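Local coordinates for protein AGR_L_2016p (PDB 2GVH) that probably hydrolyses acyl-CoA thioesters to free acid and coenzyme A, using two hot-dog thioesterase domains carried on a single chain, at residues B[88-93]-B[194-199]; B[33-36]-B[42-45]; B[60-65]-B[105-110]. One frame throughout, in Å; residues are numbered along the deposited sequence.

Contact 1: residues B[88-93]-B[194-199]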
ATOM      1  N   GLY B  88      11.304  -1.854 -18.699  1.00 75.48           N
ATOM      2  CA  GLY B  88      10.396  -2.629 -17.843  1.00 71.11           C
ATOM      3  C   GLY B  88      10.887  -4.039 -17.618  1.00 69.22           C
ATOM      4  O   GLY B  88      11.517  -4.608 -18.514  1.00 69.78           O
ATOM      5  N   HIS B  89      10.580  -4.622 -16.450  1.00 66.13           N
ATOM      6  CA  HIS B  89      11.098  -5.943 -16.090  1.00 63.91           C
ATOM      7  C   HIS B  89      10.096  -6.875 -15.364  1.00 64.04           C
ATOM      8  O   HIS B  89       9.347  -6.469 -14.483  1.00 65.96           O
ATOM      9  CB  HIS B  89      12.335  -5.782 -15.178  1.00 63.24           C
ATOM     10  CG  HIS B  89      13.514  -5.152 -15.848  1.00 64.08           C
ATOM     11  ND1 HIS B  89      13.677  -3.783 -15.946  1.00 70.08           N
ATOM     12  CD2 HIS B  89      14.585  -5.706 -16.467  1.00 62.93           C
ATOM     13  CE1 HIS B  89      14.801  -3.523 -16.591  1.00 63.58           C
ATOM     14  NE2 HIS B  89      15.368  -4.672 -16.915  1.00 62.20           N
ATOM     15  N   ILE B  90      10.101  -8.149 -15.695  1.00 61.81           N
ATOM     16  CA  ILE B  90       9.548  -9.098 -14.745  1.00 62.01           C
ATOM     17  C   ILE B  90      10.655  -9.545 -13.813  1.00 61.39           C
ATOM     18  O   ILE B  90      11.684 -10.035 -14.277  1.00 64.08           O
ATOM     19  CB  ILE B  90       8.956 -10.343 -15.370  1.00 57.16           C
ATOM     20  CG1 ILE B  90       7.777  -9.993 -16.243  1.00 61.14           C
ATOM     21  CG2 ILE B  90       8.460 -11.227 -14.277  1.00 56.31           C
ATOM     22  CD1 ILE B  90       7.343 -11.143 -17.154  1.00 62.79           C
ATOM     23  N   VAL B  91      10.438  -9.396 -12.512  1.00 60.27           N
ATOM     24  CA  VAL B  91      11.508  -9.640 -11.533  1.00 61.10           C
ATOM     25  C   VAL B  91      11.195 -10.817 -10.656  1.00 61.79           C
ATOM     26  O   VAL B  91      10.167 -10.841  -9.985  1.00 65.52           O
ATOM     27  CB  VAL B  91      11.803  -8.364 -10.694  1.00 58.14           C
ATOM     28  CG1 VAL B  91      13.046  -8.516  -9.919  1.00 57.29           C
ATOM     29  CG2 VAL B  91      12.026  -7.237 -11.647  1.00 57.38           C
ATOM     30  N   GLU B  92      12.063 -11.798 -10.664  1.00 62.88           N
ATOM     31  CA  GLU B  92      11.792 -13.019  -9.935  1.00 62.89           C
ATOM     32  C   GLU B  92      12.705 -13.186  -8.756  1.00 61.96           C
ATOM     33  O   GLU B  92      13.903 -13.128  -8.900  1.00 63.46           O
ATOM     34  CB  GLU B  92      11.936 -14.228 -10.846  1.00 62.10           C
ATOM     35  CG  GLU B  92      11.350 -15.490 -10.247  1.00 70.98           C
ATOM     36  CD  GLU B  92      11.530 -16.738 -11.103  1.00 70.17           C
ATOM     37  OE1 GLU B  92      12.035 -16.652 -12.227  1.00 80.79           O
ATOM     38  OE2 GLU B  92      11.188 -17.841 -10.633  1.00 82.07           O
ATOM     39  N   PHE B  93      12.129 -13.423  -7.586  1.00 62.33           N
ATOM     40  CA  PHE B  93      12.901 -13.673  -6.389  1.00 60.98           C
ATOM     41  C   PHE B  93      12.765 -15.150  -6.005  1.00 61.01           C
ATOM     42  O   PHE B  93      11.666 -15.633  -5.735  1.00 64.80           O
ATOM     43  CB  PHE B  93      12.415 -12.773  -5.269  1.00 57.88           C
ATOM     44  CG  PHE B  93      12.475 -11.303  -5.606  1.00 62.31           C
ATOM     45  CD1 PHE B  93      11.533 -10.728  -6.440  1.00 64.57           C
ATOM     46  CD2 PHE B  93      13.459 -10.499  -5.072  1.00 62.49           C
ATOM     47  CE1 PHE B  93      11.582  -9.380  -6.759  1.00 65.22           C
ATOM     48  CE2 PHE B  93      13.524  -9.161  -5.377  1.00 65.47           C
ATOM     49  CZ  PHE B  93      12.571  -8.580  -6.225  1.00 63.14           C
ATOM     50  N   ALA B 194       1.856 -15.165 -19.954  1.00 61.90           N
ATOM     51  CA  ALA B 194       1.674 -14.566 -21.307  1.00 62.85           C
ATOM     52  C   ALA B 194       2.899 -13.842 -21.815  1.00 62.59           C
ATOM     53  O   ALA B 194       3.386 -14.111 -22.908  1.00 63.08           O
ATOM     54  CB  ALA B 194       0.470 -13.566 -21.341  1.00 62.84           C
ATOM     55  N   SER B 195       3.403 -12.929 -21.001  1.00 62.57           N
ATOM     56  CA  SER B 195       4.456 -12.008 -21.442  1.00 61.89           C
ATOM     57  C   SER B 195       5.736 -12.744 -21.667  1.00 61.55           C
ATOM     58  O   SER B 195       6.431 -12.518 -22.643  1.00 61.32           O
ATOM     59  CB  SER B 195       4.668 -10.903 -20.419  1.00 60.85           C
ATOM     60  OG  SER B 195       5.786 -10.143 -20.787  1.00 57.49           O
ATOM     61  N   ARG B 196       6.043 -13.641 -20.752  1.00 63.75           N
ATOM     62  CA  ARG B 196       7.177 -14.569 -20.940  1.00 65.50           C
ATOM     63  C   ARG B 196       7.062 -15.326 -22.238  1.00 64.96           C
ATOM     64  O   ARG B 196       8.030 -15.436 -22.957  1.00 66.32           O
ATOM     65  CB  ARG B 196       7.332 -15.531 -19.752  1.00 64.09           C
ATOM     66  CG  ARG B 196       8.023 -14.867 -18.562  1.00 63.37           C
ATOM     67  CD  ARG B 196       8.173 -15.810 -17.404  1.00 62.11           C
ATOM     68  NE  ARG B 196       8.970 -15.272 -16.301  1.00 65.27           N
ATOM     69  CZ  ARG B 196       9.153 -15.913 -15.149  1.00 71.11           C
ATOM     70  NH1 ARG B 196       8.592 -17.101 -14.941  1.00 65.97           N
ATOM     71  NH2 ARG B 196       9.905 -15.386 -14.194  1.00 61.75           N
ATOM     72  N   TYR B 197       5.863 -15.794 -22.568  1.00 66.22           N
ATOM     73  CA  TYR B 197       5.657 -16.577 -23.793  1.00 67.04           C
ATOM     74  C   TYR B 197       5.932 -15.767 -25.047  1.00 65.55           C
ATOM     75  O   TYR B 197       6.621 -16.216 -25.929  1.00 63.37           O
ATOM     76  CB  TYR B 197       4.228 -17.109 -23.849  1.00 68.19           C
ATOM     77  CG  TYR B 197       3.995 -18.059 -24.980  1.00 72.99           C
ATOM     78  CD1 TYR B 197       4.281 -19.415 -24.838  1.00 76.83           C
ATOM     79  CD2 TYR B 197       3.518 -17.610 -26.209  1.00 70.99           C
ATOM     80  CE1 TYR B 197       4.085 -20.305 -25.887  1.00 75.55           C
ATOM     81  CE2 TYR B 197       3.324 -18.501 -27.270  1.00 74.42           C
ATOM     82  CZ  TYR B 197       3.609 -19.847 -27.092  1.00 74.44           C
ATOM     83  OH  TYR B 197       3.427 -20.750 -28.115  1.00 75.35           O
ATOM     84  N   CYS B 198       5.386 -14.567 -25.140  1.00 66.06           N
ATOM     85  CA  CYS B 198       5.508 -13.841 -26.388  1.00 66.65           C
ATOM     86  C   CYS B 198       6.738 -12.911 -26.452  1.00 67.56           C
ATOM     87  O   CYS B 198       7.089 -12.435 -27.515  1.00 69.03           O
ATOM     88  CB  CYS B 198       4.217 -13.082 -26.650  1.00 67.08           C
ATOM     89  SG  CYS B 198       3.882 -11.674 -25.530  1.00 70.51           S
ATOM     90  N   GLY B 199       7.373 -12.641 -25.310  1.00 67.02           N
ATOM     91  CA  GLY B 199       8.510 -11.728 -25.259  1.00 66.83           C
ATOM     92  C   GLY B 199       8.130 -10.260 -25.340  1.00 66.55           C
ATOM     93  O   GLY B 199       8.982  -9.409 -25.505  1.00 66.38           O
TER

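Contact 2: residues B[33-36]-B[42-45]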
ATOM      1  N   ASP B  33       7.548  -9.921  -9.097  1.00 70.29           N
ATOM      2  CA  ASP B  33       6.998  -8.587  -9.198  1.00 68.38           C
ATOM      3  C   ASP B  33       7.258  -7.974 -10.566  1.00 66.74           C
ATOM      4  O   ASP B  33       8.292  -8.178 -11.156  1.00 67.18           O
ATOM      5  CB  ASP B  33       7.590  -7.701  -8.128  1.00 68.75           C
ATOM      6  CG  ASP B  33       6.775  -6.415  -7.914  1.00 81.58           C
ATOM      7  OD1 ASP B  33       5.614  -6.313  -8.417  1.00 87.22           O
ATOM      8  OD2 ASP B  33       7.301  -5.488  -7.244  1.00 87.37           O
ATOM      9  N   ILE B  34       6.309  -7.225 -11.078  1.00 67.43           N
ATOM     10  CA  ILE B  34       6.481  -6.547 -12.364  1.00 68.14           C
ATOM     11  C   ILE B  34       6.836  -5.099 -12.192  1.00 67.84           C
ATOM     12  O   ILE B  34       6.170  -4.416 -11.453  1.00 71.11           O
ATOM     13  CB  ILE B  34       5.211  -6.576 -13.158  1.00 67.54           C
ATOM     14  CG1 ILE B  34       4.808  -8.001 -13.404  1.00 65.47           C
ATOM     15  CG2 ILE B  34       5.399  -5.850 -14.502  1.00 73.39           C
ATOM     16  CD1 ILE B  34       3.355  -8.149 -13.261  1.00 64.95           C
ATOM     17  N   VAL B  35       7.868  -4.627 -12.884  1.00 67.85           N
ATOM     18  CA  VAL B  35       8.123  -3.172 -12.983  1.00 68.63           C
ATOM     19  C   VAL B  35       7.779  -2.758 -14.411  1.00 70.88           C
ATOM     20  O   VAL B  35       8.445  -3.187 -15.346  1.00 74.49           O
ATOM     21  CB  VAL B  35       9.611  -2.839 -12.706  1.00 67.36           C
ATOM     22  CG1 VAL B  35       9.893  -1.371 -12.895  1.00 67.90           C
ATOM     23  CG2 VAL B  35      10.009  -3.258 -11.338  1.00 66.62           C
ATOM     24  N   PHE B  36       6.759  -1.939 -14.582  1.00 71.34           N
ATOM     25  CA  PHE B  36       6.342  -1.485 -15.925  1.00 72.43           C
ATOM     26  C   PHE B  36       7.236  -0.424 -16.567  1.00 73.78           C
ATOM     27  O   PHE B  36       7.831   0.385 -15.860  1.00 75.54           O
ATOM     28  CB  PHE B  36       4.915  -0.922 -15.877  1.00 71.46           C
ATOM     29  CG  PHE B  36       3.863  -1.963 -15.757  1.00 69.96           C
ATOM     30  CD1 PHE B  36       3.458  -2.426 -14.514  1.00 73.28           C
ATOM     31  CD2 PHE B  36       3.284  -2.504 -16.886  1.00 68.90           C
ATOM     32  CE1 PHE B  36       2.478  -3.432 -14.398  1.00 76.19           C
ATOM     33  CE2 PHE B  36       2.308  -3.505 -16.781  1.00 76.02           C
ATOM     34  CZ  PHE B  36       1.905  -3.965 -15.541  1.00 74.93           C
ATOM     35  N   HIS B  42       8.685   2.797  -8.934  1.00 81.93           N
ATOM     36  CA  HIS B  42       8.883   1.384  -8.697  1.00 83.97           C
ATOM     37  C   HIS B  42      10.309   0.946  -9.085  1.00 85.17           C
ATOM     38  O   HIS B  42      10.999   0.211  -8.343  1.00 86.03           O
ATOM     39  CB  HIS B  42       7.821   0.568  -9.433  1.00 84.35           C
ATOM     40  CG  HIS B  42       7.627  -0.804  -8.874  1.00 82.21           C
ATOM     41  ND1 HIS B  42       7.058  -1.827  -9.600  1.00 80.91           N
ATOM     42  CD2 HIS B  42       7.935  -1.326  -7.663  1.00 81.45           C
ATOM     43  CE1 HIS B  42       7.012  -2.919  -8.857  1.00 82.88           C
ATOM     44  NE2 HIS B  42       7.534  -2.642  -7.676  1.00 87.08           N
ATOM     45  N   HIS B  43      10.762   1.422 -10.238  1.00 84.65           N
ATOM     46  CA  HIS B  43      12.105   1.099 -10.688  1.00 84.00           C
ATOM     47  C   HIS B  43      13.097   1.503  -9.604  1.00 83.39           C
ATOM     48  O   HIS B  43      13.863   0.672  -9.116  1.00 83.47           O
ATOM     49  CB  HIS B  43      12.419   1.804 -12.010  1.00 83.16           C
ATOM     50  CG  HIS B  43      13.632   1.261 -12.700  1.00 85.58           C
ATOM     51  ND1 HIS B  43      14.918   1.596 -12.322  1.00 86.60           N
ATOM     52  CD2 HIS B  43      13.759   0.401 -13.737  1.00 82.48           C
ATOM     53  CE1 HIS B  43      15.783   0.972 -13.097  1.00 87.21           C
ATOM     54  NE2 HIS B  43      15.105   0.239 -13.964  1.00 91.70           N
ATOM     55  N   GLY B  44      13.012   2.770  -9.205  1.00 83.10           N
ATOM     56  CA  GLY B  44      13.946   3.377  -8.260  1.00 83.67           C
ATOM     57  C   GLY B  44      13.927   2.765  -6.872  1.00 84.21           C
ATOM     58  O   GLY B  44      14.903   2.881  -6.136  1.00 85.29           O
ATOM     59  N   THR B  45      12.808   2.130  -6.512  1.00 83.25           N
ATOM     60  CA  THR B  45      12.668   1.507  -5.205  1.00 81.67           C
ATOM     61  C   THR B  45      12.952   0.025  -5.257  1.00 80.77           C
ATOM     62  O   THR B  45      13.538  -0.529  -4.329  1.00 81.40           O
ATOM     63  CB  THR B  45      11.261   1.704  -4.595  1.00 82.90           C
ATOM     64  OG1 THR B  45      10.253   1.281  -5.527  1.00 81.16           O
ATOM     65  CG2 THR B  45      11.050   3.149  -4.184  1.00 76.28           C
TER

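Contact 3: residues B[60-65]-B[105-110]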
ATOM      1  N   PHE B  60      11.828 -15.357   4.039  1.00 59.69           N
ATOM      2  CA  PHE B  60      10.908 -15.599   5.122  1.00 61.06           C
ATOM      3  C   PHE B  60       9.940 -16.751   4.817  1.00 62.84           C
ATOM      4  O   PHE B  60       9.900 -17.774   5.565  1.00 63.72           O
ATOM      5  CB  PHE B  60      10.165 -14.311   5.476  1.00 62.20           C
ATOM      6  CG  PHE B  60       9.016 -14.512   6.408  1.00 62.55           C
ATOM      7  CD1 PHE B  60       9.219 -14.608   7.771  1.00 67.35           C
ATOM      8  CD2 PHE B  60       7.725 -14.606   5.925  1.00 67.65           C
ATOM      9  CE1 PHE B  60       8.157 -14.796   8.645  1.00 68.83           C
ATOM     10  CE2 PHE B  60       6.651 -14.800   6.795  1.00 65.05           C
ATOM     11  CZ  PHE B  60       6.869 -14.882   8.152  1.00 65.40           C
ATOM     12  N   ILE B  61       9.208 -16.606   3.711  1.00 61.91           N
ATOM     13  CA  ILE B  61       8.282 -17.644   3.247  1.00 58.47           C
ATOM     14  C   ILE B  61       9.000 -19.006   3.150  1.00 60.21           C
ATOM     15  O   ILE B  61       8.486 -20.018   3.635  1.00 60.92           O
ATOM     16  CB  ILE B  61       7.680 -17.277   1.899  1.00 57.53           C
ATOM     17  CG1 ILE B  61       6.867 -15.963   1.991  1.00 59.70           C
ATOM     18  CG2 ILE B  61       6.824 -18.406   1.362  1.00 52.30           C
ATOM     19  CD1 ILE B  61       6.391 -15.435   0.626  1.00 52.58           C
ATOM     20  N   ALA B  62      10.168 -19.028   2.516  1.00 57.64           N
ATOM     21  CA  ALA B  62      10.887 -20.287   2.347  1.00 56.99           C
ATOM     22  C   ALA B  62      11.136 -20.970   3.681  1.00 57.99           C
ATOM     23  O   ALA B  62      10.736 -22.120   3.875  1.00 59.44           O
ATOM     24  CB  ALA B  62      12.194 -20.077   1.621  1.00 54.82           C
ATOM     25  N   ALA B  63      11.775 -20.240   4.583  1.00 57.99           N
ATOM     26  CA  ALA B  63      12.002 -20.633   5.954  1.00 57.83           C
ATOM     27  C   ALA B  63      10.765 -21.176   6.630  1.00 58.85           C
ATOM     28  O   ALA B  63      10.812 -22.246   7.222  1.00 60.52           O
ATOM     29  CB  ALA B  63      12.532 -19.458   6.728  1.00 57.68           C
ATOM     30  N   THR B  64       9.660 -20.435   6.552  1.00 62.34           N
ATOM     31  CA  THR B  64       8.457 -20.802   7.283  1.00 63.19           C
ATOM     32  C   THR B  64       7.874 -22.101   6.739  1.00 63.99           C
ATOM     33  O   THR B  64       7.364 -22.927   7.479  1.00 65.67           O
ATOM     34  CB  THR B  64       7.421 -19.697   7.264  1.00 64.06           C
ATOM     35  OG1 THR B  64       8.049 -18.427   7.537  1.00 66.98           O
ATOM     36  CG2 THR B  64       6.366 -19.989   8.325  1.00 63.45           C
ATOM     37  N   ARG B  65       7.986 -22.290   5.436  1.00 65.28           N
ATOM     38  CA  ARG B  65       7.504 -23.496   4.795  1.00 65.69           C
ATOM     39  C   ARG B  65       8.343 -24.659   5.231  1.00 66.35           C
ATOM     40  O   ARG B  65       7.877 -25.786   5.267  1.00 67.12           O
ATOM     41  CB  ARG B  65       7.637 -23.398   3.285  1.00 65.71           C
ATOM     42  CG  ARG B  65       6.472 -22.773   2.566  1.00 68.60           C
ATOM     43  CD  ARG B  65       6.697 -22.890   1.065  1.00 69.89           C
ATOM     44  NE  ARG B  65       5.440 -23.050   0.351  1.00 71.80           N
ATOM     45  CZ  ARG B  65       5.257 -22.804  -0.949  1.00 69.03           C
ATOM     46  NH1 ARG B  65       6.250 -22.383  -1.722  1.00 63.65           N
ATOM     47  NH2 ARG B  65       4.052 -22.974  -1.475  1.00 69.65           N
ATOM     48  N   LEU B 105      18.401 -21.115  10.125  1.00 64.94           N
ATOM     49  CA  LEU B 105      18.249 -21.554   8.761  1.00 64.17           C
ATOM     50  C   LEU B 105      18.957 -20.557   7.868  1.00 62.92           C
ATOM     51  O   LEU B 105      18.775 -19.366   7.989  1.00 62.31           O
ATOM     52  CB  LEU B 105      16.778 -21.633   8.396  1.00 63.42           C
ATOM     53  CG  LEU B 105      16.394 -22.296   7.082  1.00 62.85           C
ATOM     54  CD1 LEU B 105      16.665 -23.800   7.133  1.00 57.92           C
ATOM     55  CD2 LEU B 105      14.954 -22.023   6.849  1.00 53.37           C
ATOM     56  N   THR B 106      19.790 -21.067   6.977  1.00 63.48           N
ATOM     57  CA  THR B 106      20.426 -20.225   5.984  1.00 62.54           C
ATOM     58  C   THR B 106      19.633 -20.288   4.693  1.00 61.09           C
ATOM     59  O   THR B 106      19.352 -21.354   4.190  1.00 61.08           O
ATOM     60  CB  THR B 106      21.856 -20.696   5.751  1.00 60.71           C
ATOM     61  OG1 THR B 106      22.450 -20.962   7.021  1.00 66.96           O
ATOM     62  CG2 THR B 106      22.654 -19.619   5.041  1.00 61.17           C
ATOM     63  N   VAL B 107      19.261 -19.137   4.164  1.00 61.36           N
ATOM     64  CA  VAL B 107      18.478 -19.123   2.952  1.00 62.35           C
ATOM     65  C   VAL B 107      19.162 -18.319   1.863  1.00 63.27           C
ATOM     66  O   VAL B 107      19.615 -17.211   2.081  1.00 63.00           O
ATOM     67  CB  VAL B 107      17.057 -18.593   3.195  1.00 61.25           C
ATOM     68  CG1 VAL B 107      16.243 -18.727   1.944  1.00 60.62           C
ATOM     69  CG2 VAL B 107      16.383 -19.375   4.309  1.00 61.13           C
ATOM     70  N   GLU B 108      19.244 -18.905   0.678  1.00 65.34           N
ATOM     71  CA  GLU B 108      19.887 -18.275  -0.462  1.00 63.97           C
ATOM     72  C   GLU B 108      18.849 -17.697  -1.381  1.00 63.92           C
ATOM     73  O   GLU B 108      17.918 -18.390  -1.782  1.00 62.15           O
ATOM     74  CB  GLU B 108      20.694 -19.318  -1.197  1.00 66.17           C
ATOM     75  CG  GLU B 108      21.519 -18.814  -2.359  1.00 74.41           C
ATOM     76  CD  GLU B 108      22.427 -19.914  -2.906  1.00 83.89           C
ATOM     77  OE1 GLU B 108      21.932 -20.775  -3.668  1.00 81.90           O
ATOM     78  OE2 GLU B 108      23.623 -19.925  -2.537  1.00 82.64           O
ATOM     79  N   VAL B 109      19.018 -16.433  -1.732  1.00 64.25           N
ATOM     80  CA  VAL B 109      18.015 -15.740  -2.517  1.00 64.95           C
ATOM     81  C   VAL B 109      18.622 -15.129  -3.764  1.00 66.44           C
ATOM     82  O   VAL B 109      19.626 -14.415  -3.691  1.00 67.56           O
ATOM     83  CB  VAL B 109      17.345 -14.639  -1.688  1.00 66.33           C
ATOM     84  CG1 VAL B 109      16.350 -13.815  -2.532  1.00 67.06           C
ATOM     85  CG2 VAL B 109      16.659 -15.258  -0.516  1.00 63.51           C
ATOM     86  N   GLU B 110      18.004 -15.395  -4.904  1.00 67.00           N
ATOM     87  CA  GLU B 110      18.447 -14.826  -6.154  1.00 69.02           C
ATOM     88  C   GLU B 110      17.392 -13.891  -6.662  1.00 71.05           C
ATOM     89  O   GLU B 110      16.208 -14.210  -6.630  1.00 72.65           O
ATOM     90  CB  GLU B 110      18.704 -15.918  -7.195  1.00 70.23           C
ATOM     91  CG  GLU B 110      20.138 -16.389  -7.299  1.00 70.03           C
TER

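Contact 1: residues B[88-93]-B[194-199]
The guanidinium group of R196 and the carboxylate of E92 meet without lying flat on each other: their planes stand 50° apart, and both E92 OE1 and I90 CG2 approach the guanidinium obliquely. R196 NH2 lies 3.2 Å from E92 OE1, a salt bridge whose hydrogen bond is weak, with an N-H...O angle of 131°. The two side chains meet at about a right angle. R196 reaches this far because its chain is extended from CG to NE, carrying the charged end from the helix across to the strand. E92 is shared, since its other oxygen, OE2, forms a salt bridge with R30 NE. Nearer the helix backbone, the apolar part of the contact is supplied by I90, whose CD1 lies 4.0 Å from R196 CG and also touches S195 OG; that hydroxyl makes its hydrogen bond to K200 O. Such a contact shows how tandem hot-dog domains can be joined in one chain: strand 89-100, in the five-stranded sheet of the first half, meets the last turn of helix 179-198 of the second, the axes of 89-93 and 194-198 running 114° apart, with I32 of the adjacent strand 29-35 packing against I90, E92 and R196.

Contact 2: residues B[33-36]-B[42-45]
H42 is the centre of this contact, with V35 over its imidazole and D33 at its edge. V35 CG2 sits over one face, 4.0 Å from the centroid of the H42 ring and 26° off the ring normal, a CH-pi contact displaced toward ND1 and CE1. The other methyl serves the neighbouring histidine: V35 CG1 reaches the backbone of H43, 4.0 Å from H43 N, with H43 CB a little farther off. At the rim of the H42 ring, NE2 donates to D33 OD2 over 2.9 Å, but the N-H...O angle of 120° makes the bond weak, and the carboxylate is turned 58° from the ring plane. I34 O also lies at the ring edge, in plane, 3.1 Å from H42 CE1. D33 OD1 takes a weak hydrogen bond from the next backbone N-H, that of I34, and forms a long, weak ion pair with K188 NZ. The contact thus packs helix 40-46 against the edge of strand 29-35, and N41 of the second subunit packs on H42 and F36. Chemically, the imidazole is restrained from two directions, a methyl over one face and oxygens along its rim, which probably limits its rotation; with so bent a bond, the pairing of D33 with H42 is probably only loosely directional.

Contact 3: residues B[60-65]-B[105-110]
A62 and A63 meet L105 and V107 in a buried, wholly apolar helix-on-sheet contact of the hot-dog fold, in which the long helix 49-67 (the sausage) lies against an antiparallel sheet (the bun). Here the alanines on the helix probably allow the branched residues of the strand, L105 above all, to come close. L105 CD2 lies 3.4 Å from A63 CA and 3.5 Å from A63 CB. The leucine gets there with CG anti to the backbone N (chi1 -170°), while chi2 at 69° brings the CD2 methyl onto A63. Two residues on, V107 repeats the approach more loosely: its CG1 lies 4.3 Å from A62 CB. L105 and V107 share one face of strand 104-115, following the alternation of a beta strand, and V109 continues the row by packing on M55, V58 and A59 earlier in the helix. No hydrogen bond crosses between the two segments. Other sides of the helix meet different partners: R65 forms salt bridges with E223 and E245 of the second hot-dog half, while the ring of F60 meets F178 of the third subunit edge-to-face. On this far side F60 O accepts twice, from T64 N and from T64 OG1; the hydroxyl is 2.8 Å from F60 O, stands 50° out of the carbonyl plane, and lies over the centre of the F60 ring.

All three contacts reach the first five-stranded sheet, so they illustrate how one sheet can serve several interfaces. Contacts 1 and 2, with centres 12 Å apart, are joined directly through neighbouring strands: H89 N to V35 O and V91 N to D33 O, each 2.8 Å, are probable hydrogen bonds. Contact 3 lies about 23 Å from either, centre to centre; it meets contact 1 lightly, F93 CB to E110 O at 4.3 Å, and stays about 10 Å from contact 2 at the nearest atoms. The bound sodium ion is about 13 Å from the side chain of H42. Hot-dog thioesterases commonly form their active sites between paired domains; whether contact 2 borders one here is not established.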